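Side-chain contacts in Cif-like 1 (Burkholderia cenocepacia, PDB 7JQY), which probably acts as an epoxide hydrolase of the alpha/beta hydrolase fold, opening epoxide rings with water, and assembles as an octamer: residues His39-Gly44 with Gln59-Trp64; Asp104-Val109 with Ala134-Glu139; Val128-Ala133 with Ala240-Lys245; Asp273-Val278 with Leu299-Glu304. The protein carries 1 engineered substitution. All coordinates share one frame; numbering follows the deposited sequence.

Contact 1 of 4, residues His39-Gly44 with Gln59-Trp64; sequences HYVTGG and QTWYTW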
loop_
_atom_site.group_PDB
_atom_site.type_symbol
_atom_site.label_atom_id
_atom_site.label_comp_id
_atom_site.label_asym_id
_atom_site.label_seq_id
_atom_site.Cartn_x
_atom_site.Cartn_y
_atom_site.Cartn_z
ATOM N N HIS B 39 2.839 22.746 -24.121
ATOM C CA HIS B 39 1.409 22.627 -24.364
ATOM C C HIS B 39 0.720 23.951 -24.055
ATOM O O HIS B 39 1.085 24.648 -23.105
ATOM C CB HIS B 39 0.829 21.503 -23.501
ATOM C CG HIS B 39 -0.664 21.432 -23.502
ATOM N ND1 HIS B 39 -1.431 21.944 -22.477
ATOM C CD2 HIS B 39 -1.532 20.880 -24.384
ATOM C CE1 HIS B 39 -2.708 21.728 -22.736
ATOM N NE2 HIS B 39 -2.796 21.082 -23.887
ATOM N N TYR B 40 -0.270 24.306 -24.867
ATOM C CA TYR B 40 -0.994 25.543 -24.637
ATOM C C TYR B 40 -2.395 25.397 -25.190
ATOM O O TYR B 40 -2.669 24.546 -26.043
ATOM C CB TYR B 40 -0.302 26.768 -25.263
ATOM C CG TYR B 40 -0.199 26.734 -26.779
ATOM C CD1 TYR B 40 0.743 25.927 -27.412
ATOM C CD2 TYR B 40 -1.045 27.503 -27.573
ATOM C CE1 TYR B 40 0.842 25.887 -28.800
ATOM C CE2 TYR B 40 -0.952 27.472 -28.956
ATOM C CZ TYR B 40 -0.010 26.661 -29.562
ATOM O OH TYR B 40 0.081 26.624 -30.934
ATOM N N VAL B 41 -3.280 26.241 -24.686
ATOM C CA VAL B 41 -4.669 26.283 -25.114
ATOM C C VAL B 41 -4.906 27.648 -25.738
ATOM O O VAL B 41 -4.501 28.670 -25.170
ATOM C CB VAL B 41 -5.621 26.017 -23.931
ATOM C CG1 VAL B 41 -7.068 26.180 -24.337
ATOM C CG2 VAL B 41 -5.386 24.617 -23.407
ATOM N N THR B 42 -5.519 27.666 -26.921
ATOM C CA THR B 42 -5.645 28.908 -27.665
ATOM C C THR B 42 -7.035 29.040 -28.275
ATOM O O THR B 42 -7.695 28.044 -28.586
ATOM C CB THR B 42 -4.582 29.021 -28.763
ATOM O OG1 THR B 42 -4.619 30.344 -29.309
ATOM C CG2 THR B 42 -4.823 27.984 -29.881
ATOM N N GLY B 43 -7.471 30.291 -28.418
ATOM C CA GLY B 43 -8.753 30.637 -29.010
ATOM C C GLY B 43 -8.811 32.123 -29.310
ATOM O O GLY B 43 -7.880 32.879 -29.016
ATOM N N GLY B 44 -9.930 32.542 -29.903
ATOM C CA GLY B 44 -10.087 33.911 -30.345
ATOM C C GLY B 44 -9.610 34.090 -31.779
ATOM O O GLY B 44 -9.144 33.141 -32.420
ATOM N N GLN B 59 -0.499 25.028 -10.503
ATOM C CA GLN B 59 -1.552 25.311 -11.462
ATOM C C GLN B 59 -1.147 24.834 -12.852
ATOM O O GLN B 59 -0.035 24.354 -13.079
ATOM C CB GLN B 59 -1.880 26.809 -11.479
ATOM C CG GLN B 59 -2.094 27.385 -10.065
ATOM C CD GLN B 59 -2.544 28.820 -10.095
ATOM O OE1 GLN B 59 -1.883 29.685 -10.687
ATOM N NE2 GLN B 59 -3.685 29.086 -9.480
ATOM N N THR B 60 -2.103 24.937 -13.770
ATOM C CA THR B 60 -1.913 24.743 -15.195
ATOM C C THR B 60 -2.658 25.870 -15.888
ATOM O O THR B 60 -3.216 26.755 -15.228
ATOM C CB THR B 60 -2.454 23.386 -15.665
ATOM O OG1 THR B 60 -3.864 23.363 -15.441
ATOM C CG2 THR B 60 -1.781 22.223 -14.946
ATOM N N TRP B 61 -2.721 25.801 -17.222
ATOM C CA TRP B 61 -3.537 26.743 -17.987
ATOM C C TRP B 61 -4.968 26.798 -17.471
ATOM O O TRP B 61 -5.643 27.827 -17.608
ATOM C CB TRP B 61 -3.537 26.351 -19.470
ATOM C CG TRP B 61 -4.403 25.156 -19.748
ATOM C CD1 TRP B 61 -4.004 23.850 -19.804
ATOM C CD2 TRP B 61 -5.822 25.152 -19.978
ATOM N NE1 TRP B 61 -5.083 23.037 -20.050
ATOM C CE2 TRP B 61 -6.209 23.810 -20.169
ATOM C CE3 TRP B 61 -6.799 26.153 -20.044
ATOM C CZ2 TRP B 61 -7.530 23.444 -20.421
ATOM C CZ3 TRP B 61 -8.114 25.784 -20.302
ATOM C CH2 TRP B 61 -8.465 24.441 -20.479
ATOM N N TYR B 62 -5.451 25.697 -16.886
ATOM C CA TYR B 62 -6.852 25.578 -16.491
ATOM C C TYR B 62 -7.281 26.678 -15.525
ATOM O O TYR B 62 -8.484 26.910 -15.359
ATOM C CB TYR B 62 -7.075 24.189 -15.879
ATOM C CG TYR B 62 -8.493 23.868 -15.424
ATOM C CD1 TYR B 62 -9.466 23.460 -16.332
ATOM C CD2 TYR B 62 -8.847 23.943 -14.077
ATOM C CE1 TYR B 62 -10.759 23.142 -15.909
ATOM C CE2 TYR B 62 -10.126 23.626 -13.650
ATOM C CZ TYR B 62 -11.083 23.231 -14.569
ATOM O OH TYR B 62 -12.358 22.922 -14.142
ATOM N N THR B 63 -6.332 27.362 -14.879
ATOM C CA THR B 63 -6.711 28.410 -13.943
ATOM C C THR B 63 -7.317 29.627 -14.637
ATOM O O THR B 63 -8.041 30.388 -13.991
ATOM C CB THR B 63 -5.509 28.814 -13.076
ATOM O OG1 THR B 63 -5.978 29.529 -11.933
ATOM C CG2 THR B 63 -4.529 29.690 -13.836
ATOM N N TRP B 64 -7.086 29.798 -15.935
ATOM C CA TRP B 64 -7.606 30.919 -16.706
ATOM C C TRP B 64 -8.943 30.612 -17.363
ATOM O O TRP B 64 -9.378 31.374 -18.232
ATOM C CB TRP B 64 -6.595 31.340 -17.778
ATOM C CG TRP B 64 -5.237 31.633 -17.215
ATOM C CD1 TRP B 64 -4.138 30.846 -17.292
ATOM C CD2 TRP B 64 -4.850 32.791 -16.471
ATOM N NE1 TRP B 64 -3.080 31.438 -16.657
ATOM C CE2 TRP B 64 -3.490 32.638 -16.141
ATOM C CE3 TRP B 64 -5.520 33.948 -16.051
ATOM C CZ2 TRP B 64 -2.782 33.595 -15.407
ATOM C CZ3 TRP B 64 -4.813 34.904 -15.320
ATOM C CH2 TRP B 64 -3.464 34.718 -15.006
#
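V41 CG2 sits over one face of the W61 indole, a CH-pi contact 3.5 Å from the centroid of the five-membered ring and 14° off its normal. Strand 37-43 of the alpha/beta hydrolase sheet meets the loop that follows strand 50-54, which turns through a short 3-10 segment at 61-63. The closest pair is V41 CG2 to W61 CE2, at 3.4 Å; CG1 is anti to the backbone N (chi1 175°), beside the six-membered ring at CZ3, which leaves CG2 as the branch over the indole. H39 brings its ring edge to the indole, CE1 3.8 Å from W61 NE1; the two rings meet obliquely, planes 57° apart. The histidine bonds outside the contact, ND1 to D82 and NE2 to R28. D82 also accepts a hydrogen bond from W61 N, through its other oxygen, so helps place both aromatic residues. M13 of a second subunit packs on V41 and W61. Behind the tryptophan, T60 forms an ST turn, its OG1 accepting from Y62 N at 3.2 Å.

Contact 2 of 4, residues Asp104-Val109 with Ala134-Glu139; sequences DIRALV and AQWPTE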
loop_
_atom_site.group_PDB
_atom_site.type_symbol
_atom_site.label_atom_id
_atom_site.label_comp_id
_atom_site.label_asym_id
_atom_site.label_seq_id
_atom_site.Cartn_x
_atom_site.Cartn_y
_atom_site.Cartn_z
ATOM N N ASP B 104 11.502 30.364 -23.213
ATOM C CA ASP B 104 10.578 29.382 -23.772
ATOM C C ASP B 104 9.297 30.055 -24.241
ATOM O O ASP B 104 8.808 29.797 -25.348
ATOM C CB ASP B 104 10.249 28.310 -22.736
ATOM C CG ASP B 104 11.462 27.535 -22.289
ATOM O OD1 ASP B 104 11.465 27.079 -21.123
ATOM O OD2 ASP B 104 12.397 27.360 -23.104
ATOM N N ILE B 105 8.740 30.937 -23.410
ATOM C CA ILE B 105 7.489 31.588 -23.778
ATOM C C ILE B 105 7.690 32.458 -25.007
ATOM O O ILE B 105 6.822 32.530 -25.888
ATOM C CB ILE B 105 6.941 32.401 -22.592
ATOM C CG1 ILE B 105 6.801 31.493 -21.374
ATOM C CG2 ILE B 105 5.625 33.054 -22.976
ATOM C CD1 ILE B 105 6.008 30.222 -21.675
ATOM N N ARG B 106 8.847 33.110 -25.102
ATOM C CA ARG B 106 9.122 33.948 -26.261
ATOM C C ARG B 106 9.249 33.118 -27.537
ATOM O O ARG B 106 8.736 33.511 -28.590
ATOM C CB ARG B 106 10.382 34.772 -26.018
ATOM C CG ARG B 106 10.715 35.711 -27.148
ATOM C CD ARG B 106 11.805 36.658 -26.732
ATOM N NE ARG B 106 12.133 37.605 -27.786
ATOM C CZ ARG B 106 13.262 37.567 -28.484
ATOM N NH1 ARG B 106 14.119 36.569 -28.300
ATOM N NH2 ARG B 106 13.487 38.479 -29.422
ATOM N N ALA B 107 9.928 31.975 -27.468
ATOM C CA ALA B 107 10.084 31.144 -28.662
ATOM C C ALA B 107 8.738 30.657 -29.181
ATOM O O ALA B 107 8.514 30.619 -30.395
ATOM C CB ALA B 107 11.002 29.960 -28.365
ATOM N N LEU B 108 7.810 30.337 -28.274
ATOM C CA LEU B 108 6.485 29.881 -28.682
ATOM C C LEU B 108 5.671 31.015 -29.295
ATOM O O LEU B 108 4.947 30.806 -30.272
ATOM C CB LEU B 108 5.752 29.295 -27.469
ATOM C CG LEU B 108 4.283 28.864 -27.564
ATOM C CD1 LEU B 108 4.000 27.765 -26.545
ATOM C CD2 LEU B 108 3.306 30.017 -27.370
ATOM N N VAL B 109 5.776 32.222 -28.737
ATOM C CA VAL B 109 5.082 33.366 -29.321
ATOM C C VAL B 109 5.617 33.648 -30.717
ATOM O O VAL B 109 4.858 33.960 -31.644
ATOM C CB VAL B 109 5.226 34.605 -28.416
ATOM C CG1 VAL B 109 4.718 35.842 -29.144
ATOM C CG2 VAL B 109 4.496 34.403 -27.091
ATOM N N ALA B 134 11.566 42.192 -18.815
ATOM C CA ALA B 134 12.879 42.761 -18.529
ATOM C C ALA B 134 13.860 42.475 -19.658
ATOM O O ALA B 134 14.696 43.324 -19.988
ATOM C CB ALA B 134 13.417 42.218 -17.206
ATOM N N GLN B 135 13.767 41.289 -20.269
ATOM C CA GLN B 135 14.708 40.901 -21.316
ATOM C C GLN B 135 14.329 41.438 -22.693
ATOM O O GLN B 135 15.219 41.703 -23.509
ATOM C CB GLN B 135 14.839 39.379 -21.369
ATOM C CG GLN B 135 15.803 38.816 -20.343
ATOM C CD GLN B 135 15.620 37.331 -20.133
ATOM O OE1 GLN B 135 16.584 36.559 -20.165
ATOM N NE2 GLN B 135 14.377 36.918 -19.912
ATOM N N TRP B 136 13.040 41.580 -22.990
ATOM C CA TRP B 136 12.586 42.061 -24.298
ATOM C C TRP B 136 11.485 43.092 -24.095
ATOM O O TRP B 136 10.328 42.880 -24.475
ATOM C CB TRP B 136 12.121 40.891 -25.173
ATOM C CG TRP B 136 13.183 39.838 -25.277
ATOM C CD1 TRP B 136 14.277 39.860 -26.089
ATOM C CD2 TRP B 136 13.278 38.628 -24.509
ATOM N NE1 TRP B 136 15.044 38.739 -25.884
ATOM C CE2 TRP B 136 14.452 37.965 -24.919
ATOM C CE3 TRP B 136 12.476 38.034 -23.529
ATOM C CZ2 TRP B 136 14.847 36.743 -24.380
ATOM C CZ3 TRP B 136 12.876 36.825 -22.990
ATOM C CH2 TRP B 136 14.051 36.193 -23.417
ATOM N N PRO B 137 11.829 44.254 -23.532
ATOM C CA PRO B 137 10.791 45.237 -23.170
ATOM C C PRO B 137 9.996 45.775 -24.350
ATOM O O PRO B 137 8.812 46.100 -24.188
ATOM C CB PRO B 137 11.589 46.355 -22.482
ATOM C CG PRO B 137 12.973 45.803 -22.255
ATOM C CD PRO B 137 13.192 44.751 -23.276
ATOM N N THR B 138 10.610 45.912 -25.528
ATOM C CA THR B 138 9.867 46.411 -26.682
ATOM C C THR B 138 8.753 45.454 -27.088
ATOM O O THR B 138 7.760 45.877 -27.692
ATOM C CB THR B 138 10.815 46.690 -27.851
ATOM O OG1 THR B 138 11.419 45.470 -28.290
ATOM C CG2 THR B 138 11.909 47.675 -27.423
ATOM N N GLU B 139 8.907 44.166 -26.776
ATOM C CA GLU B 139 7.971 43.135 -27.202
ATOM C C GLU B 139 6.768 42.973 -26.276
ATOM O O GLU B 139 5.825 42.264 -26.641
ATOM C CB GLU B 139 8.700 41.790 -27.335
ATOM C CG GLU B 139 9.821 41.830 -28.356
ATOM C CD GLU B 139 10.549 40.509 -28.503
ATOM O OE1 GLU B 139 9.943 39.454 -28.206
ATOM O OE2 GLU B 139 11.730 40.530 -28.927
#
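R106 grips E139 side-on in a bidentate salt bridge, through NE and NH2. R106 NE gives a nearly straight bond (168°) to E139 OE1 at 2.9 Å, met on the syn side but out of the carboxylate plane, and R106 NH2 reaches E139 OE2 at 2.7 Å, on the syn lone pair. Both oxygens lie close to the guanidinium plane, although the carboxylate is turned 33° against it. With each oxygen meeting its own nitrogen, rotation of the guanidinium about its own axis is restrained. E139 OE1 has a further donor in H110 NE2, which would help hold this carboxylate in its charged form.

The stacking partner is W136, found where the chain leaves helix 124-135; in the alpha/beta hydrolase fold the contact thus joins helix 98-111, which carries R106, to the turn that follows helix 124-135. The guanidinium lies flat on the indole, planes 5° apart, with R106 CZ 3.5 Å from the centroid of the five-membered ring, a cation-pi contact. R106 NH1 and W136 NE1, both donors, simply overlie each other at 3.4 Å.

Apolar contact continues the stack along the arginine chain, which runs extended from CG to NE. R106 CD rests over the six-membered ring, 3.4 Å from its centroid, a CH-pi contact. On the opposite face of the indole lies Q135 CB, offset toward the rim, so the ring is sandwiched between R106 and its own neighbour.

Contact 3 of 4, residues Val128-Ala133 with Ala240-Lys245; sequences VAYAYA and AFMKHK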
loop_
_atom_site.group_PDB
_atom_site.type_symbol
_atom_site.label_atom_id
_atom_site.label_comp_id
_atom_site.label_asym_id
_atom_site.label_seq_id
_atom_site.Cartn_x
_atom_site.Cartn_y
_atom_site.Cartn_z
ATOM N N VAL B 128 8.131 34.644 -14.519
ATOM C CA VAL B 128 8.421 34.472 -15.938
ATOM C C VAL B 128 7.970 35.695 -16.729
ATOM O O VAL B 128 8.704 36.215 -17.578
ATOM C CB VAL B 128 7.750 33.187 -16.456
ATOM C CG1 VAL B 128 8.191 32.891 -17.888
ATOM C CG2 VAL B 128 8.064 32.017 -15.534
ATOM N N ALA B 129 6.758 36.180 -16.456
ATOM C CA ALA B 129 6.250 37.330 -17.199
ATOM C C ALA B 129 7.121 38.561 -16.978
ATOM O O ALA B 129 7.382 39.322 -17.917
ATOM C CB ALA B 129 4.801 37.621 -16.809
ATOM N N TYR B 130 7.588 38.773 -15.742
ATOM C CA TYR B 130 8.470 39.907 -15.488
ATOM C C TYR B 130 9.797 39.743 -16.215
ATOM O O TYR B 130 10.289 40.684 -16.849
ATOM C CB TYR B 130 8.709 40.079 -13.985
ATOM C CG TYR B 130 9.829 41.055 -13.700
ATOM C CD1 TYR B 130 9.660 42.417 -13.923
ATOM C CD2 TYR B 130 11.065 40.614 -13.241
ATOM C CE1 TYR B 130 10.688 43.316 -13.677
ATOM C CE2 TYR B 130 12.094 41.499 -12.999
ATOM C CZ TYR B 130 11.901 42.849 -13.219
ATOM O OH TYR B 130 12.927 43.731 -12.979
ATOM N N ALA B 131 10.387 38.545 -16.141
ATOM C CA ALA B 131 11.643 38.283 -16.839
ATOM C C ALA B 131 11.484 38.426 -18.343
ATOM O O ALA B 131 12.430 38.819 -19.031
ATOM C CB ALA B 131 12.164 36.889 -16.489
ATOM N N TYR B 132 10.296 38.130 -18.866
ATOM C CA TYR B 132 10.023 38.382 -20.276
ATOM C C TYR B 132 10.104 39.872 -20.576
ATOM O O TYR B 132 10.804 40.294 -21.505
ATOM C CB TYR B 132 8.639 37.828 -20.637
ATOM C CG TYR B 132 8.362 37.597 -22.119
ATOM C CD1 TYR B 132 8.860 38.456 -23.101
ATOM C CD2 TYR B 132 7.578 36.524 -22.530
ATOM C CE1 TYR B 132 8.596 38.242 -24.447
ATOM C CE2 TYR B 132 7.308 36.305 -23.868
ATOM C CZ TYR B 132 7.820 37.162 -24.820
ATOM O OH TYR B 132 7.536 36.934 -26.147
ATOM N N ALA B 133 9.422 40.694 -19.768
ATOM C CA ALA B 133 9.426 42.134 -20.000
ATOM C C ALA B 133 10.799 42.741 -19.758
ATOM O O ALA B 133 11.180 43.696 -20.442
ATOM C CB ALA B 133 8.384 42.815 -19.114
ATOM N N ALA B 240 19.465 42.202 -10.717
ATOM C CA ALA B 240 20.078 42.856 -11.867
ATOM C C ALA B 240 19.028 43.415 -12.817
ATOM O O ALA B 240 19.205 44.503 -13.378
ATOM C CB ALA B 240 21.005 41.878 -12.595
ATOM N N PHE B 241 17.922 42.692 -13.009
ATOM C CA PHE B 241 16.870 43.172 -13.899
ATOM C C PHE B 241 16.268 44.490 -13.410
ATOM O O PHE B 241 15.859 45.330 -14.221
ATOM C CB PHE B 241 15.753 42.125 -14.015
ATOM C CG PHE B 241 16.068 40.950 -14.923
ATOM C CD1 PHE B 241 17.039 41.041 -15.919
ATOM C CD2 PHE B 241 15.372 39.753 -14.780
ATOM C CE1 PHE B 241 17.306 39.957 -16.751
ATOM C CE2 PHE B 241 15.632 38.662 -15.602
ATOM C CZ PHE B 241 16.599 38.763 -16.592
ATOM N N MET B 242 16.233 44.711 -12.101
ATOM C CA MET B 242 15.536 45.870 -11.547
ATOM C C MET B 242 16.366 47.141 -11.547
ATOM O O MET B 242 15.976 48.127 -10.918
ATOM C CB MET B 242 15.090 45.574 -10.120
ATOM C CG MET B 242 13.737 44.928 -10.016
ATOM S SD MET B 242 13.414 44.536 -8.298
ATOM C CE MET B 242 14.825 43.498 -7.972
ATOM N N LYS B 243 17.459 47.181 -12.274
ATOM C CA LYS B 243 18.195 48.397 -12.358
ATOM C C LYS B 243 17.525 49.260 -13.402
ATOM O O LYS B 243 17.666 50.447 -13.386
ATOM C CB LYS B 243 19.614 48.159 -12.835
ATOM C CG LYS B 243 20.385 47.087 -12.124
ATOM C CD LYS B 243 20.451 47.357 -10.657
ATOM C CE LYS B 243 21.334 46.362 -9.954
ATOM N NZ LYS B 243 21.172 46.439 -8.492
ATOM N N HIS B 244 16.773 48.651 -14.295
ATOM C CA HIS B 244 16.132 49.293 -15.427
ATOM C C HIS B 244 14.652 49.029 -15.214
ATOM O O HIS B 244 14.179 47.910 -15.418
ATOM C CB HIS B 244 16.639 48.695 -16.736
ATOM C CG HIS B 244 18.126 48.786 -16.919
ATOM N ND1 HIS B 244 18.786 49.986 -17.089
ATOM C CD2 HIS B 244 19.077 47.824 -16.993
ATOM C CE1 HIS B 244 20.077 49.760 -17.255
ATOM N NE2 HIS B 244 20.280 48.455 -17.201
ATOM N N LYS B 245 13.930 50.039 -14.765
ATOM C CA LYS B 245 12.521 49.836 -14.511
ATOM C C LYS B 245 11.795 49.681 -15.840
ATOM O O LYS B 245 12.212 50.226 -16.868
ATOM C CB LYS B 245 11.970 50.990 -13.679
ATOM C CG LYS B 245 12.624 51.029 -12.295
ATOM C CD LYS B 245 11.655 51.375 -11.180
ATOM C CE LYS B 245 11.399 52.866 -11.094
ATOM N NZ LYS B 245 10.802 53.262 -9.785
HETATM O O HOH W 1 12.709 46.293 -13.614
#
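A water molecule joins Y130 OH, at 2.6 Å, to H244 O, to which it donates at 2.8 Å. It lies in the plane of the Y130 ring, and its two bonds link a buried tyrosine of helix 124-135 to the turn that ends helix 231-241. In the alpha/beta hydrolase fold, helix 124-135 follows the probable nucleophile elbow; here its flank meets a segment that leads toward strand 250-255. F241 to H244 make a type I turn, and this bend carries H244 O round to the water.

The rest of the contact is apolar. The Y130 and F241 side chains pass alongside one another, pointing opposite ways, with Y130 CE2 3.8 Å from F241 CB. The tyrosine has its CG anti to the backbone N (chi1 168°), which swings the ring outward from helix 124-135, so that its hydroxyl reaches the turn. There Y130 OH lies close to two carbons, F241 CB at 3.4 Å and M242 CG at 3.3 Å, and the methionine chain crosses the tyrosine at about a right angle.

F238 meets the Y130 ring edge-to-face from within helix 231-241, and L246 and L270 pack against the same tyrosine. The F241 ring itself reaches back to the residue next to Y130, where F241 CE2 lies 4.0 Å from A131 CB.

Contact 4 of 4, residues Asp273-Val278 with Leu299-Glu304; sequences DVRGAV and LDFFRE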
loop_
_atom_site.group_PDB
_atom_site.type_symbol
_atom_site.label_atom_id
_atom_site.label_comp_id
_atom_site.label_asym_id
_atom_site.label_seq_id
_atom_site.Cartn_x
_atom_site.Cartn_y
_atom_site.Cartn_z
ATOM N N ASP B 273 5.455 53.024 -14.830
ATOM C CA ASP B 273 4.051 53.304 -15.124
ATOM C C ASP B 273 3.223 52.165 -14.535
ATOM O O ASP B 273 2.979 51.149 -15.191
ATOM C CB ASP B 273 3.834 53.444 -16.639
ATOM C CG ASP B 273 2.404 53.802 -16.993
ATOM O OD1 ASP B 273 1.625 54.111 -16.064
ATOM O OD2 ASP B 273 2.060 53.784 -18.194
ATOM N N VAL B 274 2.776 52.339 -13.295
ATOM C CA VAL B 274 2.086 51.282 -12.566
ATOM C C VAL B 274 0.766 51.819 -12.041
ATOM O O VAL B 274 0.689 52.946 -11.545
ATOM C CB VAL B 274 2.931 50.730 -11.395
ATOM C CG1 VAL B 274 2.201 49.585 -10.714
ATOM C CG2 VAL B 274 4.290 50.277 -11.874
ATOM N N ARG B 275 -0.267 50.989 -12.131
ATOM C CA ARG B 275 -1.572 51.253 -11.554
ATOM C C ARG B 275 -2.080 49.928 -11.011
ATOM O O ARG B 275 -1.691 48.858 -11.492
ATOM C CB ARG B 275 -2.559 51.855 -12.569
ATOM C CG ARG B 275 -3.321 50.847 -13.412
ATOM C CD ARG B 275 -2.517 50.437 -14.634
ATOM N NE ARG B 275 -2.400 51.523 -15.604
ATOM C CZ ARG B 275 -1.244 52.020 -16.037
ATOM N NH1 ARG B 275 -0.097 51.538 -15.579
ATOM N NH2 ARG B 275 -1.232 53.004 -16.929
ATOM N N GLY B 276 -2.911 49.994 -9.975
ATOM C CA GLY B 276 -3.328 48.768 -9.330
ATOM C C GLY B 276 -4.691 48.862 -8.687
ATOM O O GLY B 276 -5.294 49.932 -8.584
ATOM N N ALA B 277 -5.174 47.696 -8.268
ATOM C CA ALA B 277 -6.428 47.578 -7.551
ATOM C C ALA B 277 -6.340 46.352 -6.662
ATOM O O ALA B 277 -5.535 45.445 -6.899
ATOM C CB ALA B 277 -7.619 47.472 -8.505
ATOM N N VAL B 278 -7.195 46.318 -5.648
ATOM C CA VAL B 278 -7.256 45.200 -4.717
ATOM C C VAL B 278 -8.645 44.597 -4.813
ATOM O O VAL B 278 -9.645 45.314 -4.682
ATOM C CB VAL B 278 -6.955 45.634 -3.271
ATOM C CG1 VAL B 278 -7.384 44.544 -2.309
ATOM C CG2 VAL B 278 -5.479 45.964 -3.098
ATOM N N LEU B 299 -9.611 43.944 -19.118
ATOM C CA LEU B 299 -10.153 44.597 -20.304
ATOM C C LEU B 299 -9.990 46.112 -20.226
ATOM O O LEU B 299 -9.636 46.748 -21.228
ATOM C CB LEU B 299 -11.616 44.194 -20.513
ATOM C CG LEU B 299 -11.730 42.746 -21.023
ATOM C CD1 LEU B 299 -13.164 42.255 -21.124
ATOM C CD2 LEU B 299 -11.017 42.605 -22.362
ATOM N N ASP B 300 -10.217 46.702 -19.042
ATOM C CA ASP B 300 -10.007 48.139 -18.874
ATOM C C ASP B 300 -8.554 48.515 -19.100
ATOM O O ASP B 300 -8.254 49.522 -19.750
ATOM C CB ASP B 300 -10.387 48.555 -17.456
ATOM C CG ASP B 300 -11.816 48.957 -17.330
ATOM O OD1 ASP B 300 -12.385 49.382 -18.356
ATOM O OD2 ASP B 300 -12.374 48.831 -16.226
ATOM N N PHE B 301 -7.640 47.681 -18.612
ATOM C CA PHE B 301 -6.216 47.930 -18.763
ATOM C C PHE B 301 -5.773 47.806 -20.216
ATOM O O PHE B 301 -4.876 48.534 -20.651
ATOM C CB PHE B 301 -5.457 46.959 -17.862
ATOM C CG PHE B 301 -3.977 47.121 -17.898
ATOM C CD1 PHE B 301 -3.401 48.372 -17.793
ATOM C CD2 PHE B 301 -3.157 46.013 -17.993
ATOM C CE1 PHE B 301 -2.035 48.514 -17.801
ATOM C CE2 PHE B 301 -1.787 46.149 -18.005
ATOM C CZ PHE B 301 -1.226 47.401 -17.911
ATOM N N PHE B 302 -6.396 46.911 -20.986
ATOM C CA PHE B 302 -5.943 46.653 -22.346
ATOM C C PHE B 302 -6.518 47.621 -23.379
ATOM O O PHE B 302 -6.046 47.624 -24.515
ATOM C CB PHE B 302 -6.294 45.213 -22.745
ATOM C CG PHE B 302 -5.474 44.157 -22.040
ATOM C CD1 PHE B 302 -4.308 44.491 -21.367
ATOM C CD2 PHE B 302 -5.870 42.826 -22.056
ATOM C CE1 PHE B 302 -3.559 43.521 -20.724
ATOM C CE2 PHE B 302 -5.123 41.855 -21.417
ATOM C CZ PHE B 302 -3.967 42.204 -20.749
ATOM N N ARG B 303 -7.509 48.406 -23.000
ATOM C CA ARG B 303 -8.150 49.367 -23.870
ATOM C C ARG B 303 -7.456 50.709 -23.747
ATOM O O ARG B 303 -7.202 51.367 -24.734
ATOM C CB ARG B 303 -9.610 49.535 -23.494
ATOM C CG ARG B 303 -10.563 48.515 -24.074
ATOM C CD ARG B 303 -11.906 48.528 -23.352
ATOM N NE ARG B 303 -12.456 47.189 -23.186
ATOM C CZ ARG B 303 -13.727 46.913 -22.941
ATOM N NH1 ARG B 303 -14.611 47.866 -22.846
ATOM N NH2 ARG B 303 -14.124 45.676 -22.799
ATOM N N GLU B 304 -7.182 51.071 -22.504
ATOM C CA GLU B 304 -6.489 52.264 -22.041
ATOM C C GLU B 304 -5.544 52.892 -23.042
ATOM O O GLU B 304 -4.338 52.764 -22.917
ATOM C CB GLU B 304 -5.665 51.878 -20.814
ATOM C CG GLU B 304 -5.668 52.859 -19.669
ATOM C CD GLU B 304 -4.832 52.400 -18.487
ATOM O OE1 GLU B 304 -5.364 51.731 -17.601
ATOM O OE2 GLU B 304 -3.633 52.729 -18.441
#
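Strand 274-279 and the end of helix 291-303 approach with R275 CA 9.2 Å from F301 CA, and side chains make the contact. The last strand of the alpha/beta hydrolase sheet here meets the last modelled helix, close to the modelled C terminus. R275 folds back through chi2 (-85°) and chi3 (-70°), which turns its guanidinium toward D273 while NH2 still meets E304; the three form a salt-bridge network. R275 NH2 donates to E304 OE2 at 2.9 Å, using the syn lone pair, although that oxygen is tilted from the guanidinium plane; the bond from NE to the same oxygen is weak. On the strand side, D273 OD1 meets R275 NH1 at 3.1 Å and NH2 at 3.2 Å, both weak bonds. NH1 also donates to V250 O on the neighbouring strand, tying the side chain to the sheet. One corner of the F301 ring, CE1, lies over a guanidinium face toward its rim, the planes 47° apart and not stacked, and CE1 is 3.7 Å from R275 CD.

In the fold
From the N terminus, contact 1 closes first, tying strand 37-43 to the loop after strand 50-54. Contact 2 opens after it in series and joins helix 98-111 to the end of helix 124-135. Contact 3 starts from that same helix, before the second segment of contact 2, so the two cross along the chain; it reaches across more than a hundred residues to the end of helix 231-241. They touch in space, where R106 CA meets Y132 OH and A134 CB meets F241. Contact 1 joins this group through Y40 and L108. Contact 4 closes last, on outermost strand 274-279, and touches none of the others; contact 1 uses the strand next to the other outermost one.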